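Local structure of peptidyl tryptophan dihydroxylase (Pseudomonas putida, 7CTQ) at residues A[9-14]-A[136-141]; A[75-80]-A[327-332]; A[108-113]-A[125-130]; A[156-161]-A[338-343]. The protein is an FAD-dependent monooxygenase that dihydroxylates a peptidyl tryptophan, a step essential for biogenesis of the tryptophylquinone cofactor. One frame throughout, in Å; residues are numbered along the deposited sequence.

Overall arrangement
Contact 1 is wholly buried and contact 2 lies at the surface; contacts 3 and 4 are partly buried. Contacts 1 and 3 share the seven-stranded sheet beside the adenosine of FAD, about 12 Å apart between centres, and meet where I125 packs on V9, L11 and L138. Across the chain's centre from contact 1, contacts 2 and 4 join the nine-stranded sheet to the region around helix 335-341 and are linked by a weak hydrogen bond between Q341 and the backbone of E328. Chemistry follows place: strand bonds and aliphatic packing in contact 1, a salt bridge at a hairpin's end in contact 3, a held turn in contact 2, and a proline among arginine and tryptophan in contact 4.

Contact 1: residues A[9-14]-A[136-141]; sequences VVLGAG and DFLVEA. With FAD (flavin-adenine dinucleotide), chain C.
V9, V10 and L11 pair in parallel with L138, V139 and E140 in the Rossmann-type nucleotide-binding sheet, and the chain beyond L11 enters the FAD pocket through G12, A13 and G14, consistent with a GxGxxG turn. The ladder runs from V9 N to F137 O (3.0 Å), V139 N to V9 O, and L11 N to V139 O (2.8 Å). A last bond, A141 N to L11 O, is more bent, with 131° at the hydrogen. On one face V10 and V139 lie side by side, CG2 of V10 being 3.6 Å from CB of V139. On the other, L11 and L138 cross at about a right angle, L138 CD1 reaching L11 CG at 3.5 Å. G12 has phi of 103°, a backbone suited to glycine, and its CA comes within 3.4 Å of FAD O4B. A water joins the G14 N-cap, A141 beyond strand 137-140 and the FAD phosphate, weakly bonded by G14 N, 2.7 Å from A141 O and 2.8 Å from FAD O2P. E140 OE1 forms a salt bridge with R142. Strand 31-35 continues the sheet beyond V10, I125 of strand 123-127 covers V9, L11 and L138, and I289 of helix 285-294 packs on V139.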
# COMPACT_ATOMS: atom_id res chain seq x y z
N VAL A 9 -10.72 13.03 -13.19
CA VAL A 9 -9.47 13.67 -12.81
C VAL A 9 -8.89 12.94 -11.61
O VAL A 9 -9.59 12.72 -10.61
CB VAL A 9 -9.66 15.17 -12.49
CG1 VAL A 9 -8.32 15.79 -12.14
CG2 VAL A 9 -10.34 15.89 -13.66
N VAL A 10 -7.61 12.58 -11.71
CA VAL A 10 -6.84 11.94 -10.64
C VAL A 10 -5.91 12.99 -10.04
O VAL A 10 -5.15 13.64 -10.76
CB VAL A 10 -6.04 10.75 -11.17
CG1 VAL A 10 -5.12 10.17 -10.08
CG2 VAL A 10 -6.96 9.66 -11.76
N LEU A 11 -5.94 13.13 -8.71
CA LEU A 11 -5.05 14.03 -7.99
C LEU A 11 -3.88 13.23 -7.42
O LEU A 11 -4.08 12.38 -6.55
CB LEU A 11 -5.77 14.75 -6.86
CG LEU A 11 -7.17 15.26 -7.16
CD1 LEU A 11 -7.76 15.97 -5.95
CD2 LEU A 11 -7.15 16.18 -8.37
N GLY A 12 -2.68 13.52 -7.90
CA GLY A 12 -1.48 12.86 -7.42
C GLY A 12 -0.97 11.79 -8.37
O GLY A 12 -1.75 10.95 -8.86
N ALA A 13 0.33 11.80 -8.63
CA ALA A 13 0.91 10.90 -9.62
C ALA A 13 1.99 10.03 -9.00
O ALA A 13 3.06 9.85 -9.59
CB ALA A 13 1.47 11.68 -10.81
N GLY A 14 1.72 9.49 -7.82
CA GLY A 14 2.57 8.45 -7.27
C GLY A 14 2.17 7.12 -7.86
O GLY A 14 1.34 7.04 -8.78
N ASP A 136 -16.11 15.30 -13.18
CA ASP A 136 -17.30 14.53 -12.86
C ASP A 136 -16.99 13.41 -11.87
O ASP A 136 -17.87 13.01 -11.10
CB ASP A 136 -17.91 13.93 -14.13
CG ASP A 136 -18.53 14.99 -15.02
OD1 ASP A 136 -19.47 15.69 -14.57
OD2 ASP A 136 -18.06 15.12 -16.18
N PHE A 137 -15.75 12.91 -11.90
CA PHE A 137 -15.27 11.89 -10.97
C PHE A 137 -13.85 12.20 -10.54
O PHE A 137 -12.98 12.46 -11.38
CB PHE A 137 -15.32 10.48 -11.58
CG PHE A 137 -15.22 9.39 -10.54
CD1 PHE A 137 -13.99 9.05 -9.98
CD2 PHE A 137 -16.36 8.74 -10.10
CE1 PHE A 137 -13.91 8.05 -9.01
CE2 PHE A 137 -16.29 7.74 -9.13
CZ PHE A 137 -15.07 7.40 -8.58
N LEU A 138 -13.60 12.14 -9.23
CA LEU A 138 -12.31 12.47 -8.65
C LEU A 138 -11.66 11.23 -8.04
O LEU A 138 -12.26 10.55 -7.20
CB LEU A 138 -12.49 13.55 -7.58
CG LEU A 138 -11.20 14.10 -6.97
CD1 LEU A 138 -10.61 15.07 -7.95
CD2 LEU A 138 -11.48 14.77 -5.63
N VAL A 139 -10.42 10.94 -8.44
CA VAL A 139 -9.59 9.95 -7.75
C VAL A 139 -8.62 10.70 -6.85
O VAL A 139 -7.77 11.45 -7.33
CB VAL A 139 -8.83 9.06 -8.75
CG1 VAL A 139 -8.00 8.02 -8.00
CG2 VAL A 139 -9.77 8.40 -9.75
N GLU A 140 -8.73 10.48 -5.54
CA GLU A 140 -7.83 11.07 -4.56
C GLU A 140 -6.65 10.13 -4.35
O GLU A 140 -6.80 9.04 -3.79
CB GLU A 140 -8.55 11.34 -3.24
CG GLU A 140 -7.60 11.71 -2.13
CD GLU A 140 -6.90 13.00 -2.43
OE1 GLU A 140 -7.57 14.05 -2.37
OE2 GLU A 140 -5.69 12.97 -2.75
N ALA A 141 -5.48 10.56 -4.80
CA ALA A 141 -4.30 9.72 -4.80
C ALA A 141 -3.08 10.51 -4.38
O ALA A 141 -1.97 10.27 -4.86
CB ALA A 141 -4.08 9.08 -6.17
PA FAD C . 2.70 8.98 -3.14
O1A FAD C . 3.74 8.09 -3.69
O2A FAD C . 3.14 9.73 -1.89
O5B FAD C . 2.18 9.90 -4.29
C5B FAD C . 1.47 11.13 -4.01
C4B FAD C . 1.79 12.07 -5.14
O4B FAD C . 0.93 13.23 -5.05
C3B FAD C . 3.23 12.60 -5.18
O3B FAD C . 3.68 12.69 -6.53
C2B FAD C . 3.11 13.97 -4.50
O2B FAD C . 4.07 14.92 -4.97
C1B FAD C . 1.72 14.40 -4.97
N9A FAD C . 1.02 15.39 -4.16
C8A FAD C . 0.99 15.53 -2.81
N7A FAD C . 0.26 16.52 -2.37
C5A FAD C . -0.20 17.11 -3.54
C6A FAD C . -1.01 18.23 -3.78
N6A FAD C . -1.53 18.99 -2.82
N1A FAD C . -1.29 18.55 -5.07
C2A FAD C . -0.78 17.79 -6.04
N3A FAD C . 0.01 16.71 -5.92
C4A FAD C . 0.26 16.41 -4.64
N1 FAD C . 7.66 1.98 0.27
C2 FAD C . 8.52 1.07 -0.28
O2 FAD C . 8.18 0.34 -1.21
N3 FAD C . 9.81 0.97 0.20
C4 FAD C . 10.36 1.73 1.22
O4 FAD C . 11.53 1.56 1.55
C4X FAD C . 9.44 2.69 1.80
N5 FAD C . 9.88 3.44 2.77
C5X FAD C . 9.00 4.36 3.33
C6 FAD C . 9.45 5.17 4.38
C7 FAD C . 8.60 6.09 4.98
C7M FAD C . 9.12 6.95 6.11
C8 FAD C . 7.28 6.22 4.53
C8M FAD C . 6.34 7.22 5.15
C9 FAD C . 6.83 5.42 3.48
C9A FAD C . 7.68 4.49 2.88
N10 FAD C . 7.25 3.67 1.82
C10 FAD C . 8.11 2.75 1.26
C1' FAD C . 5.87 3.74 1.34
C2' FAD C . 5.69 4.45 0.01
O2' FAD C . 6.34 5.73 0.01
C3' FAD C . 4.20 4.63 -0.24
O3' FAD C . 3.57 3.38 0.02
C4' FAD C . 3.81 5.07 -1.65
O4' FAD C . 4.68 6.09 -2.14
C5' FAD C . 2.38 5.55 -1.68
O5' FAD C . 2.00 5.76 -3.05
P FAD C . 0.91 6.81 -3.42
O1P FAD C . -0.39 6.38 -2.71
O2P FAD C . 0.83 6.98 -4.90
O3P FAD C . 1.42 8.14 -2.73
O HOH W 1 -0.76 8.58 -6.59

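Contact 2: residues A[75-80]-A[327-332]; sequences HWNGQQ and QEQGRV
W76 presents its indole to E328: the carboxylate oxygen OE2 sits over one face, 4.3 Å above the plane and displaced toward the rim, while the carbonyl carbon C of Q327 lies at the ring's edge, near its plane. Ring and carboxylate planes are turned 34° apart. CB of E328 lies over the same face, 3.4 Å from NE1 of W76, and that nitrogen makes a weak hydrogen bond to F324 O. The ring also meets W337 of helix 335-341 edge-to-face. A second flat pair lies nearby, the amides of N77 and Q329, whose planes are only 15° apart.

W76 to Q79 form a type I' turn joining strands 67-76 and 79-83, with the Asn-Gly pair N77-G78 at its two central positions, as is favoured in such turns. N77 is held twice, by its backbone N and by its side-chain OD1. The backbone N donates to E328 OE2 at 2.9 Å, approaching from above the carboxylate plane. With CG anti to the backbone N (chi1 -161°), its OD1 accepts Q329 N at 2.9 Å, again from above the carbonyl plane.

E328 OE1 takes G330 N at 2.9 Å on its anti lone pair, and OE2 also bonds S178 OG, which R331 NH2 reaches too. This buried carboxylate thus makes three hydrogen bonds, two of them from backbone amides, an arrangement that would probably favour its charged form while tying the hairpin turn to the loop after helix 299-327.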
# COMPACT_ATOMS: atom_id res chain seq x y z
N HIS A 75 20.91 -5.83 10.37
CA HIS A 75 21.20 -6.07 11.78
C HIS A 75 19.87 -6.18 12.52
O HIS A 75 19.14 -5.19 12.62
CB HIS A 75 22.07 -4.96 12.37
CG HIS A 75 23.51 -5.01 11.94
ND1 HIS A 75 23.89 -5.11 10.62
CD2 HIS A 75 24.65 -4.95 12.66
CE1 HIS A 75 25.21 -5.12 10.55
NE2 HIS A 75 25.70 -5.03 11.77
N TRP A 76 19.58 -7.37 13.03
CA TRP A 76 18.26 -7.69 13.57
C TRP A 76 18.35 -8.98 14.36
O TRP A 76 18.91 -9.96 13.87
CB TRP A 76 17.26 -7.84 12.43
CG TRP A 76 15.84 -7.55 12.78
CD1 TRP A 76 14.91 -8.43 13.27
CD2 TRP A 76 15.16 -6.30 12.62
NE1 TRP A 76 13.71 -7.79 13.44
CE2 TRP A 76 13.83 -6.49 13.04
CE3 TRP A 76 15.55 -5.03 12.16
CZ2 TRP A 76 12.89 -5.46 13.03
CZ3 TRP A 76 14.61 -4.02 12.15
CH2 TRP A 76 13.30 -4.24 12.58
N ASN A 77 17.80 -8.99 15.58
CA ASN A 77 17.78 -10.19 16.42
C ASN A 77 19.18 -10.70 16.72
O ASN A 77 19.41 -11.90 16.85
CB ASN A 77 16.94 -11.30 15.78
CG ASN A 77 16.50 -12.36 16.78
OD1 ASN A 77 16.11 -12.04 17.91
ND2 ASN A 77 16.54 -13.62 16.36
N GLY A 78 20.15 -9.79 16.83
CA GLY A 78 21.50 -10.19 17.15
C GLY A 78 22.29 -10.82 16.02
O GLY A 78 23.36 -11.38 16.28
N GLN A 79 21.82 -10.71 14.78
CA GLN A 79 22.43 -11.36 13.63
C GLN A 79 22.94 -10.29 12.67
O GLN A 79 22.16 -9.47 12.19
CB GLN A 79 21.43 -12.27 12.92
CG GLN A 79 20.80 -13.32 13.82
CD GLN A 79 20.89 -14.71 13.22
OE1 GLN A 79 21.85 -15.44 13.46
NE2 GLN A 79 19.88 -15.08 12.43
N GLN A 80 24.25 -10.30 12.40
CA GLN A 80 24.81 -9.53 11.29
C GLN A 80 24.65 -10.35 10.02
O GLN A 80 25.29 -11.40 9.86
CB GLN A 80 26.26 -9.16 11.55
CG GLN A 80 26.66 -9.10 13.02
CD GLN A 80 27.22 -10.42 13.55
OE1 GLN A 80 27.92 -11.15 12.83
NE2 GLN A 80 26.94 -10.72 14.82
N GLN A 327 10.12 -10.75 14.88
CA GLN A 327 11.38 -11.47 14.68
C GLN A 327 12.50 -10.92 15.57
O GLN A 327 13.45 -11.65 15.87
CB GLN A 327 11.79 -11.42 13.21
CG GLN A 327 11.03 -12.42 12.36
CD GLN A 327 11.56 -12.55 10.95
OE1 GLN A 327 11.30 -11.70 10.09
NE2 GLN A 327 12.31 -13.62 10.69
N GLU A 328 12.40 -9.66 16.00
CA GLU A 328 13.38 -9.08 16.92
C GLU A 328 13.03 -9.53 18.34
O GLU A 328 12.13 -8.99 18.98
CB GLU A 328 13.39 -7.56 16.80
CG GLU A 328 14.22 -6.85 17.84
CD GLU A 328 15.67 -7.31 17.84
OE1 GLU A 328 16.04 -8.14 18.69
OE2 GLU A 328 16.44 -6.83 16.98
N GLN A 329 13.76 -10.54 18.83
CA GLN A 329 13.46 -11.18 20.10
C GLN A 329 14.37 -10.74 21.23
O GLN A 329 14.19 -11.19 22.37
CB GLN A 329 13.54 -12.70 19.95
CG GLN A 329 12.90 -13.22 18.67
CD GLN A 329 12.93 -14.72 18.57
OE1 GLN A 329 12.34 -15.42 19.39
NE2 GLN A 329 13.62 -15.24 17.55
N GLY A 330 15.35 -9.87 20.96
CA GLY A 330 16.23 -9.39 22.00
C GLY A 330 15.94 -7.98 22.47
O GLY A 330 16.86 -7.18 22.64
N ARG A 331 14.66 -7.66 22.68
CA ARG A 331 14.27 -6.30 23.05
C ARG A 331 13.13 -6.30 24.06
O ARG A 331 12.30 -5.38 24.06
CB ARG A 331 13.82 -5.49 21.83
CG ARG A 331 14.89 -5.24 20.79
CD ARG A 331 15.95 -4.26 21.26
NE ARG A 331 16.82 -3.90 20.14
CZ ARG A 331 18.12 -3.65 20.27
NH1 ARG A 331 18.70 -3.72 21.46
NH2 ARG A 331 18.84 -3.33 19.20
N VAL A 332 13.09 -7.30 24.93
CA VAL A 332 11.84 -7.65 25.59
C VAL A 332 11.34 -6.57 26.55
O VAL A 332 10.13 -6.51 26.83
CB VAL A 332 12.00 -9.01 26.29
CG1 VAL A 332 12.13 -10.12 25.24
CG2 VAL A 332 13.22 -8.98 27.20

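Contact 3: residues A[108-113]-A[125-130]; sequences SVVEGR and IRLDDG. With FAD (flavin-adenine dinucleotide), chain C.
V110 touches L127 lightly, its CG1 4.3 Å from L127 CD2, in the beta hairpin of strands 108-119 and 123-127. Next along the chain, E111 offers only its backbone to L127, O lying 3.9 Å from the same CD2; its carboxylate turns to another partner, OE1 accepting W37 N. G112 follows with a positive phi, in a backbone shape that suits glycine. Its CA lies 3.8 Å from L127 CD2, so this one methyl meets three successive residues, and G112 O comes to 3.7 Å from C2A of the FAD adenine. R113 closes the segment. Its CA is 3.8 Å from FAD N1A, and its carbonyl O accepts D128 N at 2.8 Å, just where the type I turn from L127 to G130 leaves the strand. The R113 side chain crosses D128 at a slant; chi1 of 168° sets CG anti to the backbone N, near D128 OD1, and the chain bends at chi2 and chi3. There a salt bridge forms between two residues exposed at the surface: NE donates to D128 OD1 at 2.9 Å, nearly straight at 175°, with the oxygen in the guanidinium plane and the carboxylate turned 66° from it.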
# COMPACT_ATOMS: atom_id res chain seq x y z
N SER A 108 -3.44 12.79 -19.76
CA SER A 108 -3.02 14.17 -19.57
C SER A 108 -2.39 14.32 -18.19
O SER A 108 -2.94 13.85 -17.19
CB SER A 108 -4.21 15.13 -19.70
OG SER A 108 -5.12 14.69 -20.69
N VAL A 109 -1.23 14.97 -18.13
CA VAL A 109 -0.51 15.19 -16.87
C VAL A 109 -0.38 16.69 -16.69
O VAL A 109 0.56 17.32 -17.18
CB VAL A 109 0.86 14.50 -16.84
CG1 VAL A 109 1.46 14.56 -15.44
CG2 VAL A 109 0.73 13.07 -17.30
N VAL A 110 -1.32 17.28 -15.96
CA VAL A 110 -1.33 18.70 -15.65
C VAL A 110 -0.50 18.89 -14.38
O VAL A 110 -0.95 18.57 -13.28
CB VAL A 110 -2.75 19.24 -15.47
CG1 VAL A 110 -2.73 20.67 -14.97
CG2 VAL A 110 -3.54 19.11 -16.77
N GLU A 111 0.71 19.41 -14.53
CA GLU A 111 1.52 19.72 -13.35
C GLU A 111 0.85 20.83 -12.56
O GLU A 111 0.15 21.68 -13.11
CB GLU A 111 2.95 20.10 -13.75
CG GLU A 111 3.99 19.88 -12.64
CD GLU A 111 4.04 20.99 -11.60
OE1 GLU A 111 4.81 20.85 -10.62
OE2 GLU A 111 3.36 22.03 -11.77
N GLY A 112 1.04 20.80 -11.25
CA GLY A 112 0.53 21.84 -10.37
C GLY A 112 0.09 21.32 -9.02
O GLY A 112 -0.40 20.20 -8.88
N ARG A 113 0.26 22.15 -7.99
CA ARG A 113 -0.25 21.82 -6.66
C ARG A 113 -1.74 22.15 -6.59
O ARG A 113 -2.17 23.23 -7.03
CB ARG A 113 0.51 22.58 -5.58
CG ARG A 113 -0.16 22.49 -4.22
CD ARG A 113 0.85 22.49 -3.08
NE ARG A 113 1.30 23.84 -2.76
CZ ARG A 113 2.19 24.13 -1.83
NH1 ARG A 113 2.54 25.39 -1.61
NH2 ARG A 113 2.74 23.15 -1.11
N ILE A 125 -11.71 21.48 -8.86
CA ILE A 125 -10.32 21.32 -8.46
C ILE A 125 -9.58 22.60 -8.78
O ILE A 125 -9.28 22.89 -9.95
CB ILE A 125 -9.66 20.12 -9.16
CG1 ILE A 125 -10.68 19.00 -9.36
CG2 ILE A 125 -8.45 19.65 -8.37
CD1 ILE A 125 -10.10 17.79 -9.99
N ARG A 126 -9.27 23.36 -7.74
CA ARG A 126 -8.63 24.66 -7.87
C ARG A 126 -7.15 24.50 -7.58
O ARG A 126 -6.78 23.98 -6.52
CB ARG A 126 -9.32 25.66 -6.93
CG ARG A 126 -10.79 25.87 -7.33
CD ARG A 126 -11.68 26.36 -6.18
NE ARG A 126 -11.61 27.81 -6.03
CZ ARG A 126 -10.83 28.43 -5.15
NH1 ARG A 126 -10.07 27.72 -4.33
NH2 ARG A 126 -10.83 29.76 -5.08
N LEU A 127 -6.31 24.91 -8.53
CA LEU A 127 -4.86 24.75 -8.45
C LEU A 127 -4.21 26.04 -7.97
O LEU A 127 -4.79 27.12 -8.03
CB LEU A 127 -4.30 24.35 -9.82
CG LEU A 127 -4.00 22.87 -10.05
CD1 LEU A 127 -5.29 22.07 -10.24
CD2 LEU A 127 -3.07 22.69 -11.24
N ASP A 128 -2.96 25.90 -7.52
CA ASP A 128 -2.22 27.04 -6.96
C ASP A 128 -2.06 28.18 -7.97
O ASP A 128 -2.08 29.35 -7.59
CB ASP A 128 -0.86 26.58 -6.46
CG ASP A 128 -0.75 26.60 -4.95
OD1 ASP A 128 0.19 25.97 -4.42
OD2 ASP A 128 -1.58 27.26 -4.29
N ASP A 129 -1.91 27.85 -9.26
CA ASP A 129 -1.76 28.86 -10.30
C ASP A 129 -3.08 29.48 -10.74
O ASP A 129 -3.11 30.19 -11.76
CB ASP A 129 -1.02 28.27 -11.51
CG ASP A 129 -1.70 27.02 -12.07
OD1 ASP A 129 -2.95 26.95 -12.08
OD2 ASP A 129 -0.98 26.11 -12.53
N GLY A 130 -4.17 29.22 -10.02
CA GLY A 130 -5.45 29.82 -10.33
C GLY A 130 -6.35 29.01 -11.24
O GLY A 130 -7.55 29.29 -11.29
PA FAD C . 2.70 8.98 -3.14
O1A FAD C . 3.74 8.09 -3.69
O2A FAD C . 3.14 9.73 -1.89
O5B FAD C . 2.18 9.90 -4.29
C5B FAD C . 1.47 11.13 -4.01
C4B FAD C . 1.79 12.07 -5.14
O4B FAD C . 0.93 13.23 -5.05
C3B FAD C . 3.23 12.60 -5.18
O3B FAD C . 3.68 12.69 -6.53
C2B FAD C . 3.11 13.97 -4.50
O2B FAD C . 4.07 14.92 -4.97
C1B FAD C . 1.72 14.40 -4.97
N9A FAD C . 1.02 15.39 -4.16
C8A FAD C . 0.99 15.53 -2.81
N7A FAD C . 0.26 16.52 -2.37
C5A FAD C . -0.20 17.11 -3.54
C6A FAD C . -1.01 18.23 -3.78
N6A FAD C . -1.53 18.99 -2.82
N1A FAD C . -1.29 18.55 -5.07
C2A FAD C . -0.78 17.79 -6.04
N3A FAD C . 0.01 16.71 -5.92
C4A FAD C . 0.26 16.41 -4.64
N1 FAD C . 7.66 1.98 0.27
C2 FAD C . 8.52 1.07 -0.28
O2 FAD C . 8.18 0.34 -1.21
N3 FAD C . 9.81 0.97 0.20
C4 FAD C . 10.36 1.73 1.22
O4 FAD C . 11.53 1.56 1.55
C4X FAD C . 9.44 2.69 1.80
N5 FAD C . 9.88 3.44 2.77
C5X FAD C . 9.00 4.36 3.33
C6 FAD C . 9.45 5.17 4.38
C7 FAD C . 8.60 6.09 4.98
C7M FAD C . 9.12 6.95 6.11
C8 FAD C . 7.28 6.22 4.53
C8M FAD C . 6.34 7.22 5.15
C9 FAD C . 6.83 5.42 3.48
C9A FAD C . 7.68 4.49 2.88
N10 FAD C . 7.25 3.67 1.82
C10 FAD C . 8.11 2.75 1.26
C1' FAD C . 5.87 3.74 1.34
C2' FAD C . 5.69 4.45 0.01
O2' FAD C . 6.34 5.73 0.01
C3' FAD C . 4.20 4.63 -0.24
O3' FAD C . 3.57 3.38 0.02
C4' FAD C . 3.81 5.07 -1.65
O4' FAD C . 4.68 6.09 -2.14
C5' FAD C . 2.38 5.55 -1.68
O5' FAD C . 2.00 5.76 -3.05
P FAD C . 0.91 6.81 -3.42
O1P FAD C . -0.39 6.38 -2.71
O2P FAD C . 0.83 6.98 -4.90
O3P FAD C . 1.42 8.14 -2.73

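Contact 4: residues A[156-161]-A[338-343]; sequences PETVSL and ARRQGW
T158 OG1 is held by three groups. It donates to P156 O at 2.6 Å, two residues back, and accepts from R340 NH2 at 2.9 Å and from a water. The arginine bond is nearly straight, 170° at the hydrogen, with the hydroxyl oxygen at the edge of the guanidinium and close to its plane; the two side chains meet tip to tip. With chi1 of -53°, OG1 stands beside its own backbone N and anti to the carbonyl carbon, facing the arginine. The same water, 2.7 Å from T158 OG1, accepts R340 NE at 2.9 Å, so the guanidinium and hydroxyl are joined directly and through solvent.

P156 packs among R340 of the helix and W343 of the loop that follows. Its CB lies over one face of the R340 guanidinium, and its CD sits above the five-membered ring of W343, 3.6 Å from the ring centre and 10° off the normal, a CH-pi contact. R339, in one of two conformers, may pack on P156 too, less certainly.

R340 NH1 bonds F336 O and forms a salt bridge with D201 at the end of strand 193-201. The contact thus brings the start of strand 158-166, which leads to S160 touching FAD and pairs with strands 193-201 and 238-243, against the end of helix 335-341, while Y325 and A318 of helix 299-327 back R340 and W343.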
# COMPACT_ATOMS: atom_id res chain seq x y z
N PRO A 156 -0.15 2.49 16.63
CA PRO A 156 0.75 3.27 17.49
C PRO A 156 1.35 4.43 16.73
O PRO A 156 1.89 4.24 15.64
CB PRO A 156 1.82 2.25 17.90
CG PRO A 156 1.20 0.91 17.65
CD PRO A 156 0.28 1.09 16.49
N GLU A 157 1.23 5.63 17.29
CA GLU A 157 1.73 6.83 16.63
C GLU A 157 3.23 6.72 16.38
O GLU A 157 4.01 6.44 17.30
CB GLU A 157 1.43 8.07 17.48
CG GLU A 157 1.37 9.34 16.64
CD GLU A 157 0.23 9.31 15.63
OE1 GLU A 157 -0.85 8.73 15.94
OE2 GLU A 157 0.43 9.83 14.51
N THR A 158 3.63 6.93 15.13
CA THR A 158 4.99 6.61 14.70
C THR A 158 5.54 7.73 13.83
O THR A 158 4.82 8.27 12.98
CB THR A 158 5.00 5.28 13.93
OG1 THR A 158 4.35 4.26 14.71
CG2 THR A 158 6.41 4.83 13.65
N VAL A 159 6.81 8.08 14.04
CA VAL A 159 7.47 9.12 13.27
C VAL A 159 8.76 8.57 12.68
O VAL A 159 9.49 7.81 13.34
CB VAL A 159 7.73 10.39 14.12
CG1 VAL A 159 8.58 11.38 13.37
CG2 VAL A 159 6.42 11.06 14.49
N SER A 160 9.02 8.91 11.43
CA SER A 160 10.27 8.56 10.78
C SER A 160 11.05 9.86 10.59
O SER A 160 10.54 10.81 9.98
CB SER A 160 10.02 7.84 9.45
OG SER A 160 9.43 6.56 9.69
N LEU A 161 12.24 9.94 11.18
CA LEU A 161 13.11 11.11 11.07
C LEU A 161 14.20 10.82 10.05
O LEU A 161 14.86 9.78 10.12
CB LEU A 161 13.74 11.46 12.41
CG LEU A 161 12.83 11.63 13.62
CD1 LEU A 161 13.68 11.84 14.86
CD2 LEU A 161 11.86 12.78 13.41
N ALA A 338 7.50 -3.85 22.08
CA ALA A 338 6.34 -4.53 22.65
C ALA A 338 5.04 -3.99 22.07
O ALA A 338 4.15 -4.75 21.69
CB ALA A 338 6.34 -4.38 24.17
N ARG A 339 4.92 -2.67 21.97
CA ARG A 339 3.72 -2.08 21.38
C ARG A 339 3.55 -2.52 19.93
O ARG A 339 2.42 -2.78 19.48
CB ARG A 339 3.79 -0.55 21.49
CG ARG A 339 2.74 0.21 20.71
CD ARG A 339 1.49 0.50 21.54
NE ARG A 339 1.56 1.75 22.29
CZ ARG A 339 1.00 2.90 21.91
NH1 ARG A 339 1.12 3.98 22.66
NH2 ARG A 339 0.32 2.97 20.77
N ARG A 340 4.65 -2.65 19.18
CA ARG A 340 4.55 -2.99 17.76
C ARG A 340 4.50 -4.48 17.48
O ARG A 340 4.02 -4.89 16.41
CB ARG A 340 5.71 -2.33 17.01
CG ARG A 340 5.37 -0.87 16.73
CD ARG A 340 6.56 0.07 16.59
NE ARG A 340 6.03 1.42 16.47
CZ ARG A 340 5.77 2.21 17.50
NH1 ARG A 340 6.06 1.80 18.74
NH2 ARG A 340 5.26 3.42 17.30
N GLN A 341 4.92 -5.32 18.42
CA GLN A 341 4.84 -6.75 18.23
C GLN A 341 3.45 -7.31 18.53
O GLN A 341 3.19 -8.49 18.22
CB GLN A 341 5.90 -7.43 19.10
CG GLN A 341 7.32 -7.16 18.59
CD GLN A 341 8.40 -7.49 19.61
OE1 GLN A 341 8.14 -7.50 20.81
NE2 GLN A 341 9.62 -7.73 19.14
N GLY A 342 2.56 -6.51 19.10
CA GLY A 342 1.21 -6.96 19.40
C GLY A 342 0.14 -6.20 18.64
O GLY A 342 -1.06 -6.36 18.91
N TRP A 343 0.55 -5.36 17.69
CA TRP A 343 -0.40 -4.57 16.93
C TRP A 343 -0.48 -5.07 15.49
O TRP A 343 0.56 -5.40 14.90
CB TRP A 343 -0.02 -3.08 16.93
CG TRP A 343 -1.13 -2.26 16.36
CD1 TRP A 343 -2.22 -1.77 17.04
CD2 TRP A 343 -1.31 -1.91 14.99
NE1 TRP A 343 -3.06 -1.11 16.16
CE2 TRP A 343 -2.52 -1.18 14.90
CE3 TRP A 343 -0.56 -2.11 13.83
CZ2 TRP A 343 -3.00 -0.68 13.70
CZ3 TRP A 343 -1.02 -1.60 12.64
CH2 TRP A 343 -2.23 -0.89 12.58
O HOH W 2 0.19 5.82 20.17
O HOH W 3 4.66 1.72 13.95